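Putative transcription antitermination protein nusG (Methanocaldococcus jannaschii, PDB 3LPE) stimulates transcription elongation as the factor Spt5, this chain being its NGN domain, the effector part that contacts RNA polymerase and pairs with Spt4. Local coordinates at residues A[11-16]-A[74-79]; A[27-32]-A[64-69]; A[38-43]-A[53-58]; A[44-49]-A[87-92]. All blocks are in the same frame, centred on the assembly; numbering follows the deposited sequence.

Contact 1: A[11-16]-A[74-79]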
loop_
_atom_site.group_PDB
_atom_site.type_symbol
_atom_site.label_atom_id
_atom_site.label_comp_id
_atom_site.label_asym_id
_atom_site.label_seq_id
_atom_site.Cartn_x
_atom_site.Cartn_y
_atom_site.Cartn_z
ATOM N N MET A 11 14.511 2.448 1.106
ATOM C CA MET A 11 13.794 3.171 2.186
ATOM C C MET A 11 12.279 2.970 2.302
ATOM O O MET A 11 11.520 3.082 1.321
ATOM C CB MET A 11 14.147 4.656 2.154
ATOM C CG MET A 11 15.636 4.888 2.318
ATOM S SD MET A 11 16.063 6.619 2.558
ATOM C CE MET A 11 17.048 6.929 1.108
ATOM N N ILE A 12 11.848 2.672 3.529
ATOM C CA ILE A 12 10.436 2.605 3.848
ATOM C C ILE A 12 10.195 3.442 5.103
ATOM O O ILE A 12 10.961 3.362 6.048
ATOM C CB ILE A 12 9.998 1.171 4.133
ATOM C CG1 ILE A 12 10.269 0.285 2.908
ATOM C CG2 ILE A 12 8.520 1.133 4.441
ATOM C CD1 ILE A 12 10.334 -1.176 3.252
ATOM N N PHE A 13 9.135 4.245 5.100
ATOM C CA PHE A 13 8.841 5.113 6.253
ATOM C C PHE A 13 7.432 4.852 6.760
ATOM O O PHE A 13 6.533 4.521 5.977
ATOM C CB PHE A 13 8.969 6.591 5.857
ATOM C CG PHE A 13 10.383 7.001 5.546
ATOM C CD1 PHE A 13 11.265 7.309 6.566
ATOM C CD2 PHE A 13 10.843 7.029 4.235
ATOM C CE1 PHE A 13 12.586 7.667 6.289
ATOM C CE2 PHE A 13 12.154 7.396 3.951
ATOM C CZ PHE A 13 13.020 7.710 4.977
ATOM N N ALA A 14 7.246 4.994 8.067
ATOM C CA ALA A 14 5.907 4.963 8.646
ATOM C C ALA A 14 5.374 6.395 8.739
ATOM O O ALA A 14 6.040 7.269 9.285
ATOM C CB ALA A 14 5.932 4.270 10.026
ATOM N N VAL A 15 4.208 6.633 8.143
ATOM C CA VAL A 15 3.542 7.927 8.177
ATOM C C VAL A 15 2.373 7.795 9.169
ATOM O O VAL A 15 1.549 6.903 9.041
ATOM C CB VAL A 15 2.996 8.301 6.786
ATOM C CG1 VAL A 15 2.091 9.531 6.865
ATOM C CG2 VAL A 15 4.147 8.539 5.838
ATOM N N ARG A 16 2.327 8.665 10.166
ATOM C CA ARG A 16 1.263 8.570 11.166
ATOM C C ARG A 16 -0.012 9.222 10.659
ATOM O O ARG A 16 0.004 10.317 10.145
ATOM C CB ARG A 16 1.692 9.194 12.487
ATOM C CG ARG A 16 0.610 9.070 13.564
ATOM C CD ARG A 16 1.047 9.602 14.919
ATOM N NE ARG A 16 -0.060 9.458 15.875
ATOM C CZ ARG A 16 -0.121 10.059 17.061
ATOM N NH1 ARG A 16 0.859 10.859 17.447
ATOM N NH2 ARG A 16 -1.180 9.877 17.843
ATOM N N ARG A 74 -0.345 13.225 10.486
ATOM C CA ARG A 74 0.357 13.912 11.601
ATOM C C ARG A 74 1.839 14.105 11.355
ATOM O O ARG A 74 2.444 15.052 11.868
ATOM C CB ARG A 74 0.177 13.129 12.895
ATOM C CG ARG A 74 0.735 13.843 14.143
ATOM C CD ARG A 74 0.097 15.237 14.294
ATOM N NE ARG A 74 0.673 16.018 15.401
ATOM C CZ ARG A 74 1.799 16.730 15.312
ATOM N NH1 ARG A 74 2.495 16.762 14.174
ATOM N NH2 ARG A 74 2.240 17.404 16.364
ATOM N N GLY A 75 2.451 13.204 10.584
ATOM C CA GLY A 75 3.849 13.367 10.254
ATOM C C GLY A 75 4.520 12.022 9.959
ATOM O O GLY A 75 3.847 11.010 9.793
ATOM N N ILE A 76 5.849 12.024 9.922
ATOM C CA ILE A 76 6.625 10.819 9.617
ATOM C C ILE A 76 7.373 10.330 10.858
ATOM O O ILE A 76 7.985 11.112 11.585
ATOM C CB ILE A 76 7.607 11.102 8.466
ATOM C CG1 ILE A 76 6.852 11.716 7.281
ATOM C CG2 ILE A 76 8.354 9.809 8.031
ATOM C CD1 ILE A 76 7.755 12.186 6.129
ATOM N N VAL A 77 7.259 9.038 11.137
ATOM C CA VAL A 77 8.017 8.404 12.208
ATOM C C VAL A 77 9.496 8.463 11.865
ATOM O O VAL A 77 9.869 8.219 10.716
ATOM C CB VAL A 77 7.555 6.943 12.388
ATOM C CG1 VAL A 77 8.451 6.175 13.360
ATOM C CG2 VAL A 77 6.124 6.934 12.865
ATOM N N PRO A 78 10.353 8.805 12.849
ATOM C CA PRO A 78 11.789 8.926 12.589
ATOM C C PRO A 78 12.412 7.570 12.252
ATOM O O PRO A 78 12.053 6.555 12.857
ATOM C CB PRO A 78 12.355 9.437 13.913
ATOM C CG PRO A 78 11.189 9.973 14.665
ATOM C CD PRO A 78 10.007 9.179 14.235
ATOM N N GLY A 79 13.304 7.563 11.271
ATOM C CA GLY A 79 14.063 6.376 10.911
ATOM C C GLY A 79 13.335 5.508 9.910
ATOM O O GLY A 79 12.120 5.531 9.851
HETATM O O HOH W 1 9.357 5.968 9.491
#
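The F13 ring turns an edge toward V77: V77 O lies near the ring plane, 4.5 Å from F13 CD1, while I76 CG2 and G79 O come in obliquely, G79 O at 3.8 Å from F13 CD1. At the far end the guanidinium planes of R16 and R74 are only 9° apart, but the two side chains touch through methylenes, R16 CG to R74 CB at 4.1 Å. R16 CG is anti to its backbone N (chi1 -178°), which sets it beside R74 CB; the like charges stay apart, R16 NH1 to R74 NE being 5.6 Å.

Between these ends the strands run antiparallel at 172°, with V15 and I76 a non-hydrogen-bonded pair. R16 N donates to G75 O, and R74 N to R16 O at 2.9 Å. V77 N reaches A14 O at 2.8 Å; beyond V77 direct backbone pairing gives way to a water, which accepts from A14 N and donates to both V77 O and G79 O. A14 CB packs on V77 CG2 at 3.9 Å.

The contact pairs inner strand 12-17 with 73-76, the outermost strand on this side of the NGN domain's four-stranded antiparallel sheet; V53 and V55 of strand 52-57 bond its other edge. F13 and I76 touch helix 60-67; I12, on the reverse face, meets I83 and I86 of helix 83-90 and I41 of the Spt4 chain.

Contact 2: A[27-32]-A[64-69]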
loop_
_atom_site.group_PDB
_atom_site.type_symbol
_atom_site.label_atom_id
_atom_site.label_comp_id
_atom_site.label_asym_id
_atom_site.label_seq_id
_atom_site.Cartn_x
_atom_site.Cartn_y
_atom_site.Cartn_z
ATOM N N GLY A 27 -4.885 5.827 -0.387
ATOM C CA GLY A 27 -5.494 6.178 -1.664
ATOM C C GLY A 27 -5.132 7.565 -2.176
ATOM O O GLY A 27 -4.766 7.738 -3.339
ATOM N N LEU A 28 -5.246 8.565 -1.306
ATOM C CA LEU A 28 -4.815 9.922 -1.616
ATOM C C LEU A 28 -3.331 9.976 -1.937
ATOM O O LEU A 28 -2.895 10.712 -2.824
ATOM C CB LEU A 28 -5.103 10.859 -0.433
ATOM C CG LEU A 28 -6.581 10.980 -0.075
ATOM C CD1 LEU A 28 -6.742 11.843 1.187
ATOM C CD2 LEU A 28 -7.378 11.558 -1.251
ATOM N N MET A 29 -2.549 9.207 -1.204
ATOM C CA MET A 29 -1.112 9.183 -1.426
ATOM C C MET A 29 -0.798 8.657 -2.827
ATOM O O MET A 29 0.029 9.214 -3.541
ATOM C CB MET A 29 -0.434 8.280 -0.399
ATOM C CG MET A 29 -0.179 8.952 0.941
ATOM S SD MET A 29 0.323 7.707 2.113
ATOM C CE MET A 29 1.179 8.682 3.349
ATOM N N ALA A 30 -1.438 7.566 -3.202
ATOM C CA ALA A 30 -1.123 6.942 -4.499
ATOM C C ALA A 30 -1.446 7.911 -5.638
ATOM O O ALA A 30 -0.676 8.072 -6.577
ATOM C CB ALA A 30 -1.889 5.642 -4.672
ATOM N N SER A 31 -2.594 8.568 -5.542
ATOM C CA SER A 31 -2.977 9.583 -6.510
ATOM C C SER A 31 -1.953 10.708 -6.576
ATOM O O SER A 31 -1.533 11.101 -7.660
ATOM C CB SER A 31 -4.363 10.142 -6.175
ATOM O OG SER A 31 -5.319 9.108 -6.275
ATOM N N ARG A 32 -1.536 11.223 -5.421
ATOM C CA ARG A 32 -0.579 12.318 -5.422
ATOM C C ARG A 32 0.789 11.890 -5.951
ATOM O O ARG A 32 1.484 12.669 -6.604
ATOM C CB ARG A 32 -0.442 12.941 -4.026
ATOM C CG ARG A 32 0.499 14.120 -3.972
ATOM C CD ARG A 32 0.319 14.896 -2.675
ATOM N NE ARG A 32 1.423 15.814 -2.421
ATOM C CZ ARG A 32 1.535 17.025 -2.958
ATOM N NH1 ARG A 32 0.610 17.468 -3.803
ATOM N NH2 ARG A 32 2.582 17.787 -2.663
ATOM N N GLU A 64 8.079 13.383 2.346
ATOM C CA GLU A 64 7.740 14.714 2.818
ATOM C C GLU A 64 6.867 15.431 1.805
ATOM O O GLU A 64 5.875 16.067 2.176
ATOM C CB GLU A 64 9.008 15.537 3.095
ATOM C CG GLU A 64 9.894 14.985 4.200
ATOM C CD GLU A 64 9.388 15.330 5.594
ATOM O OE1 GLU A 64 8.242 15.820 5.707
ATOM O OE2 GLU A 64 10.136 15.116 6.578
ATOM N N GLU A 65 7.240 15.338 0.526
ATOM C CA GLU A 65 6.460 15.980 -0.524
ATOM C C GLU A 65 5.112 15.283 -0.685
ATOM O O GLU A 65 4.088 15.923 -0.941
ATOM C CB GLU A 65 7.218 15.978 -1.854
ATOM C CG GLU A 65 6.543 16.817 -2.943
ATOM C CD GLU A 65 6.476 18.299 -2.595
ATOM O OE1 GLU A 65 7.199 18.734 -1.681
ATOM O OE2 GLU A 65 5.704 19.035 -3.238
ATOM N N LEU A 66 5.120 13.969 -0.520
ATOM C CA LEU A 66 3.901 13.176 -0.645
ATOM C C LEU A 66 2.839 13.657 0.362
ATOM O O LEU A 66 1.669 13.827 0.017
ATOM C CB LEU A 66 4.227 11.689 -0.410
ATOM C CG LEU A 66 3.040 10.727 -0.460
ATOM C CD1 LEU A 66 2.514 10.645 -1.911
ATOM C CD2 LEU A 66 3.429 9.357 0.061
ATOM N N ILE A 67 3.247 13.899 1.605
ATOM C CA ILE A 67 2.258 14.170 2.650
ATOM C C ILE A 67 2.055 15.669 2.842
ATOM O O ILE A 67 1.238 16.095 3.644
ATOM C CB ILE A 67 2.642 13.530 4.024
ATOM C CG1 ILE A 67 3.924 14.143 4.592
ATOM C CG2 ILE A 67 2.748 12.022 3.930
ATOM C CD1 ILE A 67 4.187 13.771 6.083
ATOM N N LYS A 68 2.823 16.465 2.109
ATOM C CA LYS A 68 2.776 17.912 2.262
ATOM C C LYS A 68 1.346 18.445 2.137
ATOM O O LYS A 68 0.733 18.351 1.072
ATOM C CB LYS A 68 3.693 18.577 1.240
ATOM C CG LYS A 68 3.897 20.077 1.426
ATOM C CD LYS A 68 4.971 20.579 0.468
ATOM C CE LYS A 68 5.004 22.092 0.410
ATOM N NZ LYS A 68 5.854 22.562 -0.714
ATOM N N GLY A 69 0.811 18.982 3.237
ATOM C CA GLY A 69 -0.516 19.577 3.229
ATOM C C GLY A 69 -1.669 18.587 3.164
ATOM O O GLY A 69 -2.828 18.978 3.034
#
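M29 and L66 mark the closest backbone approach of the two helical segments, their CA atoms 6.5 Å apart, so the contact is made by side chains and by the carbonyls of E65 and L66. M29 and L66 cross at about a right angle, with M29 CG against L66 CD2 at 3.7 Å, and L66 CD1 comes up to M29 O at 3.3 Å. Farther out M29 runs side by side with I67, its CE meeting I67 CG2 at 3.7 Å.

R32 supplies the polar half. Its CG is anti to the backbone N (chi1 -178°) and the chain stays extended as far as NE, carrying the guanidinium across to segment 64-69. There it grips E65 O side-on: R32 NE at 3.1 Å and NH2 at 3.0 Å both donate to this one oxygen, which lies 3° out of the guanidinium plane. A weak third bond joins R32 NE to L66 O. K68 O stands over one face of the guanidinium, offset toward its rim. The E65 side chain bends round to form a long salt bridge, its OE2 3.4 Å from R32 NH2, so E65 holds the cation by both backbone and side chain.

Both helices lie on one face of the sheet: M29 rests on I43, V53 and V55, L66 on V55, and I67 on V73 and I76. L38 touches E65 and L66, M70 touches L28 and M29, and A30 packs on I32 of the Spt4 chain.

Contact 3: A[38-43]-A[53-58]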
loop_
_atom_site.group_PDB
_atom_site.type_symbol
_atom_site.label_atom_id
_atom_site.label_comp_id
_atom_site.label_asym_id
_atom_site.label_seq_id
_atom_site.Cartn_x
_atom_site.Cartn_y
_atom_site.Cartn_z
ATOM N N LEU A 38 6.362 11.448 -7.960
ATOM C CA LEU A 38 7.273 11.212 -6.850
ATOM C C LEU A 38 7.811 9.799 -6.916
ATOM O O LEU A 38 7.133 8.897 -7.407
ATOM C CB LEU A 38 6.533 11.409 -5.530
ATOM C CG LEU A 38 5.839 12.763 -5.383
ATOM C CD1 LEU A 38 4.993 12.781 -4.115
ATOM C CD2 LEU A 38 6.865 13.890 -5.375
ATOM N N ASP A 39 9.017 9.596 -6.400
ATOM C CA ASP A 39 9.608 8.262 -6.364
ATOM C C ASP A 39 9.061 7.472 -5.180
ATOM O O ASP A 39 9.798 7.111 -4.263
ATOM C CB ASP A 39 11.132 8.338 -6.297
ATOM C CG ASP A 39 11.751 8.818 -7.607
ATOM O OD1 ASP A 39 11.205 8.489 -8.673
ATOM O OD2 ASP A 39 12.765 9.541 -7.569
ATOM N N VAL A 40 7.762 7.212 -5.225
ATOM C CA VAL A 40 7.074 6.395 -4.234
ATOM C C VAL A 40 6.688 5.100 -4.941
ATOM O O VAL A 40 6.057 5.128 -6.002
ATOM C CB VAL A 40 5.814 7.113 -3.710
ATOM C CG1 VAL A 40 5.007 6.208 -2.780
ATOM C CG2 VAL A 40 6.189 8.412 -3.002
ATOM N N TYR A 41 7.068 3.969 -4.357
ATOM C CA TYR A 41 6.922 2.693 -5.037
ATOM C C TYR A 41 5.786 1.822 -4.531
ATOM O O TYR A 41 5.191 1.064 -5.296
ATOM C CB TYR A 41 8.233 1.929 -4.961
ATOM C CG TYR A 41 9.411 2.754 -5.404
ATOM C CD1 TYR A 41 9.380 3.456 -6.608
ATOM C CD2 TYR A 41 10.567 2.807 -4.644
ATOM C CE1 TYR A 41 10.475 4.209 -7.033
ATOM C CE2 TYR A 41 11.663 3.547 -5.057
ATOM C CZ TYR A 41 11.617 4.246 -6.256
ATOM O OH TYR A 41 12.714 4.975 -6.668
ATOM N N SER A 42 5.478 1.924 -3.244
ATOM C CA SER A 42 4.341 1.190 -2.711
ATOM C C SER A 42 3.880 1.834 -1.414
ATOM O O SER A 42 4.613 2.600 -0.815
ATOM C CB SER A 42 4.649 -0.300 -2.499
ATOM O OG SER A 42 5.476 -0.490 -1.365
ATOM N N ILE A 43 2.642 1.531 -1.034
ATOM C CA ILE A 43 2.010 2.099 0.147
ATOM C C ILE A 43 1.262 0.957 0.801
ATOM O O ILE A 43 0.547 0.215 0.139
ATOM C CB ILE A 43 1.027 3.219 -0.222
ATOM C CG1 ILE A 43 1.743 4.332 -0.987
ATOM C CG2 ILE A 43 0.421 3.861 1.034
ATOM C CD1 ILE A 43 0.785 5.153 -1.819
ATOM N N VAL A 53 0.506 4.402 8.021
ATOM C CA VAL A 53 0.601 3.882 6.661
ATOM C C VAL A 53 2.094 3.794 6.362
ATOM O O VAL A 53 2.870 4.690 6.735
ATOM C CB VAL A 53 -0.124 4.815 5.659
ATOM C CG1 VAL A 53 0.108 4.369 4.237
ATOM C CG2 VAL A 53 -1.626 4.823 5.953
ATOM N N LEU A 54 2.510 2.705 5.725
ATOM C CA LEU A 54 3.927 2.508 5.410
ATOM C C LEU A 54 4.164 2.912 3.969
ATOM O O LEU A 54 3.421 2.480 3.105
ATOM C CB LEU A 54 4.274 1.034 5.577
ATOM C CG LEU A 54 4.102 0.510 7.013
ATOM C CD1 LEU A 54 4.477 -0.956 7.119
ATOM C CD2 LEU A 54 4.917 1.329 7.995
ATOM N N VAL A 55 5.206 3.708 3.715
ATOM C CA VAL A 55 5.451 4.255 2.380
ATOM C C VAL A 55 6.858 3.879 1.963
ATOM O O VAL A 55 7.814 4.249 2.611
ATOM C CB VAL A 55 5.300 5.801 2.343
ATOM C CG1 VAL A 55 5.618 6.382 0.948
ATOM C CG2 VAL A 55 3.877 6.225 2.792
ATOM N N GLU A 56 6.959 3.107 0.890
ATOM C CA GLU A 56 8.250 2.745 0.300
ATOM C C GLU A 56 8.622 3.796 -0.764
ATOM O O GLU A 56 7.876 4.033 -1.733
ATOM C CB GLU A 56 8.146 1.346 -0.311
ATOM C CG GLU A 56 9.465 0.752 -0.814
ATOM C CD GLU A 56 9.270 -0.585 -1.497
ATOM O OE1 GLU A 56 10.252 -1.340 -1.612
ATOM O OE2 GLU A 56 8.140 -0.892 -1.907
ATOM N N ALA A 57 9.756 4.448 -0.564
ATOM C CA ALA A 57 10.171 5.553 -1.422
ATOM C C ALA A 57 11.691 5.621 -1.555
ATOM O O ALA A 57 12.423 5.021 -0.766
ATOM C CB ALA A 57 9.634 6.873 -0.879
ATOM N N GLU A 58 12.160 6.355 -2.554
ATOM C CA GLU A 58 13.587 6.475 -2.795
ATOM C C GLU A 58 14.274 7.299 -1.713
ATOM O O GLU A 58 15.376 6.966 -1.272
ATOM C CB GLU A 58 13.844 7.131 -4.143
ATOM C CG GLU A 58 15.307 7.013 -4.594
ATOM C CD GLU A 58 15.800 5.572 -4.620
ATOM O OE1 GLU A 58 14.995 4.661 -4.914
ATOM O OE2 GLU A 58 16.994 5.351 -4.337
#
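Y41 and S42 both face E56, a classic beta bulge in the antiparallel hairpin: Y41 N donates to E56 O at 2.7 Å, and E56 N to S42 O at 2.9 Å. At the open end E58 N reaches O of D39, the centre of an inverse gamma turn, whose N bonds to D62 OD1.

Side chains add two bonds to carboxylates. S42 OG, between its backbone N and carbonyl carbon (chi1 74°), donates to E56 OE2 at 2.7 Å, on the anti side. Both oxygens of this buried carboxylate are satisfied with help from the Spt4 chain: its S39 OG bonds OE2, and its E40 N, with a weak bond from its I41 N, serves OE1. Y41 OH donates to E58 OE1 at 2.9 Å, again from the anti side; that oxygen lies at the ring edge, while D39 O stands over the centre of one Y41 face.

The opposite face is apolar. V40 CG1 meets V55 CG1 at 3.8 Å, and I43 CG2 presses on V53 CG1 at a tight 3.3 Å. V40, I43 and V55 touch helix 22-35; V55 and A57 touch helix 60-67. On its other edge strand 52-57 is bonded to strand 12-17, while S42 and I43 pair antiparallel with an Spt4 strand, extending the sheet across the interface.

Contact 4: A[44-49]-A[87-92]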
loop_
_atom_site.group_PDB
_atom_site.type_symbol
_atom_site.label_atom_id
_atom_site.label_comp_id
_atom_site.label_asym_id
_atom_site.label_seq_id
_atom_site.Cartn_x
_atom_site.Cartn_y
_atom_site.Cartn_z
ATOM N N LEU A 44 1.464 0.770 2.099
ATOM C CA LEU A 44 0.888 -0.401 2.751
ATOM C C LEU A 44 0.088 0.020 3.988
ATOM O O LEU A 44 0.618 0.715 4.872
ATOM C CB LEU A 44 2.013 -1.380 3.141
ATOM C CG LEU A 44 1.657 -2.491 4.117
ATOM C CD1 LEU A 44 0.951 -3.582 3.391
ATOM C CD2 LEU A 44 2.896 -3.021 4.800
ATOM N N ALA A 45 -1.176 -0.384 4.031
ATOM C CA ALA A 45 -2.042 -0.102 5.166
ATOM C C ALA A 45 -2.530 -1.417 5.728
ATOM O O ALA A 45 -3.396 -2.055 5.143
ATOM C CB ALA A 45 -3.222 0.789 4.756
ATOM N N SER A 46 -1.948 -1.826 6.851
ATOM C CA SER A 46 -2.282 -3.091 7.505
ATOM C C SER A 46 -3.277 -2.879 8.638
ATOM O O SER A 46 -3.130 -1.932 9.420
ATOM C CB SER A 46 -1.012 -3.713 8.086
ATOM O OG SER A 46 -1.328 -4.755 8.992
ATOM N N GLU A 47 -4.263 -3.768 8.737
ATOM C CA GLU A 47 -5.263 -3.700 9.793
ATOM C C GLU A 47 -4.610 -3.892 11.149
ATOM O O GLU A 47 -5.157 -3.495 12.166
ATOM C CB GLU A 47 -6.350 -4.760 9.592
ATOM C CG GLU A 47 -7.318 -4.433 8.478
ATOM C CD GLU A 47 -7.999 -3.096 8.680
ATOM O OE1 GLU A 47 -8.169 -2.351 7.689
ATOM O OE2 GLU A 47 -8.358 -2.783 9.833
ATOM N N SER A 48 -3.435 -4.504 11.169
ATOM C CA SER A 48 -2.793 -4.792 12.437
ATOM C C SER A 48 -1.892 -3.622 12.821
ATOM O O SER A 48 -1.152 -3.671 13.806
ATOM C CB SER A 48 -2.025 -6.117 12.363
ATOM O OG SER A 48 -0.762 -5.911 11.781
ATOM N N LEU A 49 -1.986 -2.551 12.048
ATOM C CA LEU A 49 -1.182 -1.364 12.308
ATOM C C LEU A 49 -2.018 -0.099 12.212
ATOM O O LEU A 49 -1.900 0.663 11.256
ATOM C CB LEU A 49 -0.017 -1.284 11.327
ATOM C CG LEU A 49 0.976 -0.164 11.602
ATOM C CD1 LEU A 49 1.436 -0.249 13.050
ATOM C CD2 LEU A 49 2.159 -0.251 10.645
ATOM N N GLU A 87 7.428 -7.777 6.486
ATOM C CA GLU A 87 7.010 -9.063 5.945
ATOM C C GLU A 87 5.854 -9.758 6.679
ATOM O O GLU A 87 4.942 -10.284 6.027
ATOM C CB GLU A 87 8.214 -10.007 5.797
ATOM C CG GLU A 87 9.270 -9.469 4.840
ATOM C CD GLU A 87 10.424 -10.430 4.627
ATOM O OE1 GLU A 87 10.169 -11.642 4.469
ATOM O OE2 GLU A 87 11.583 -9.964 4.604
ATOM N N PRO A 88 5.887 -9.775 8.025
ATOM C CA PRO A 88 4.777 -10.418 8.737
ATOM C C PRO A 88 3.435 -9.743 8.448
ATOM O O PRO A 88 2.391 -10.386 8.559
ATOM C CB PRO A 88 5.158 -10.237 10.219
ATOM C CG PRO A 88 6.635 -10.047 10.215
ATOM C CD PRO A 88 6.908 -9.263 8.961
ATOM N N LEU A 89 3.465 -8.463 8.091
ATOM C CA LEU A 89 2.238 -7.753 7.740
ATOM C C LEU A 89 1.633 -8.225 6.413
ATOM O O LEU A 89 0.435 -8.056 6.176
ATOM C CB LEU A 89 2.485 -6.243 7.692
ATOM C CG LEU A 89 2.977 -5.655 9.018
ATOM C CD1 LEU A 89 3.212 -4.163 8.900
ATOM C CD2 LEU A 89 1.978 -5.953 10.095
ATOM N N LEU A 90 2.465 -8.834 5.568
ATOM C CA LEU A 90 2.052 -9.251 4.228
ATOM C C LEU A 90 1.090 -10.428 4.234
ATOM O O LEU A 90 0.199 -10.520 3.395
ATOM C CB LEU A 90 3.270 -9.581 3.373
ATOM C CG LEU A 90 3.719 -8.462 2.437
ATOM C CD1 LEU A 90 3.355 -7.107 2.990
ATOM C CD2 LEU A 90 5.214 -8.556 2.176
ATOM N N THR A 91 1.278 -11.337 5.176
ATOM C CA THR A 91 0.316 -12.407 5.356
ATOM C C THR A 91 -0.335 -12.244 6.720
ATOM O O THR A 91 0.142 -12.801 7.705
ATOM C CB THR A 91 0.967 -13.790 5.238
ATOM O OG1 THR A 91 1.877 -13.787 4.134
ATOM C CG2 THR A 91 -0.102 -14.860 5.007
ATOM N N PRO A 92 -1.429 -11.468 6.772
ATOM C CA PRO A 92 -2.147 -11.131 8.008
ATOM C C PRO A 92 -2.352 -12.331 8.945
ATOM O O PRO A 92 -1.721 -12.429 10.002
ATOM C CB PRO A 92 -3.497 -10.619 7.496
ATOM C CG PRO A 92 -3.207 -10.069 6.136
ATOM C CD PRO A 92 -2.044 -10.852 5.578
ATOM O OXT PRO A 92 -3.148 -13.239 8.686
HETATM O O HOH W 2 -1.444 -7.111 8.043
#
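L89 approaches S46 and S48 with its CG anti to the carbonyl carbon (chi1 -60°), on the side of the turn that both serines line; CD2 is the methyl that touches them. S46 OG is anti to its backbone N (chi1 166°), whereas S48 OG sits between backbone N and carbonyl carbon (chi1 83°), and the two hydroxyls converge on this methyl. L89 CD2 is 3.2 Å from S48 OG, a close approach for a methyl and an oxygen, and 3.7 Å from S46 OG.

The other branch of L89 stays in apolar company. L89 CD1 is 4.3 Å from L44 CD2 and 4.4 Å from L49 CD2. L44 CD1 also meets L90 CD1 at 4.3 Å.

The turn is held from within. S46 to L49 is a type I beta turn, closed by L49 N on S46 O at 2.9 Å, and S46 OG accepts from S48 N at 3.0 Å, which makes an ST turn. One water spans the segments, near S46 OG and donating to L89 O at 2.8 Å.

L54 of strand 52-57 touches L44, L49 and L89, while L44 and A45 pair with an Spt4 strand. The chemistry therefore combines leucine-leucine contacts with closer methyl-to-hydroxyl ones. The polar link found between the segments is one water, so the weakly bonded helical turn at 87-90 meets 44-49 mainly by apolar contact.

Overall arrangement
Contact 3 is the buried one, while contacts 1, 2 and 4 are partly buried and reach the surface. Contacts 1 and 3 involve neighbouring strands of one sheet and meet directly; both use backbone hydrogen bonds, but contact 3 adds a buried carboxylate satisfied partly by Spt4, whereas contact 1 ends in a bridging water. Contact 2 lays two helices on that sheet, M29 touching V15, V55 and I43, and adds a charged edge at R32. Contact 4 shares strand 40-45 with contact 3 but lies about 20 Å, centre to centre, from contact 2, on the other side of the chain's centre. Its chemistry is leucine packing, serine hydroxyls and one water. Spt4 borders the group chiefly at contacts 3 and 4.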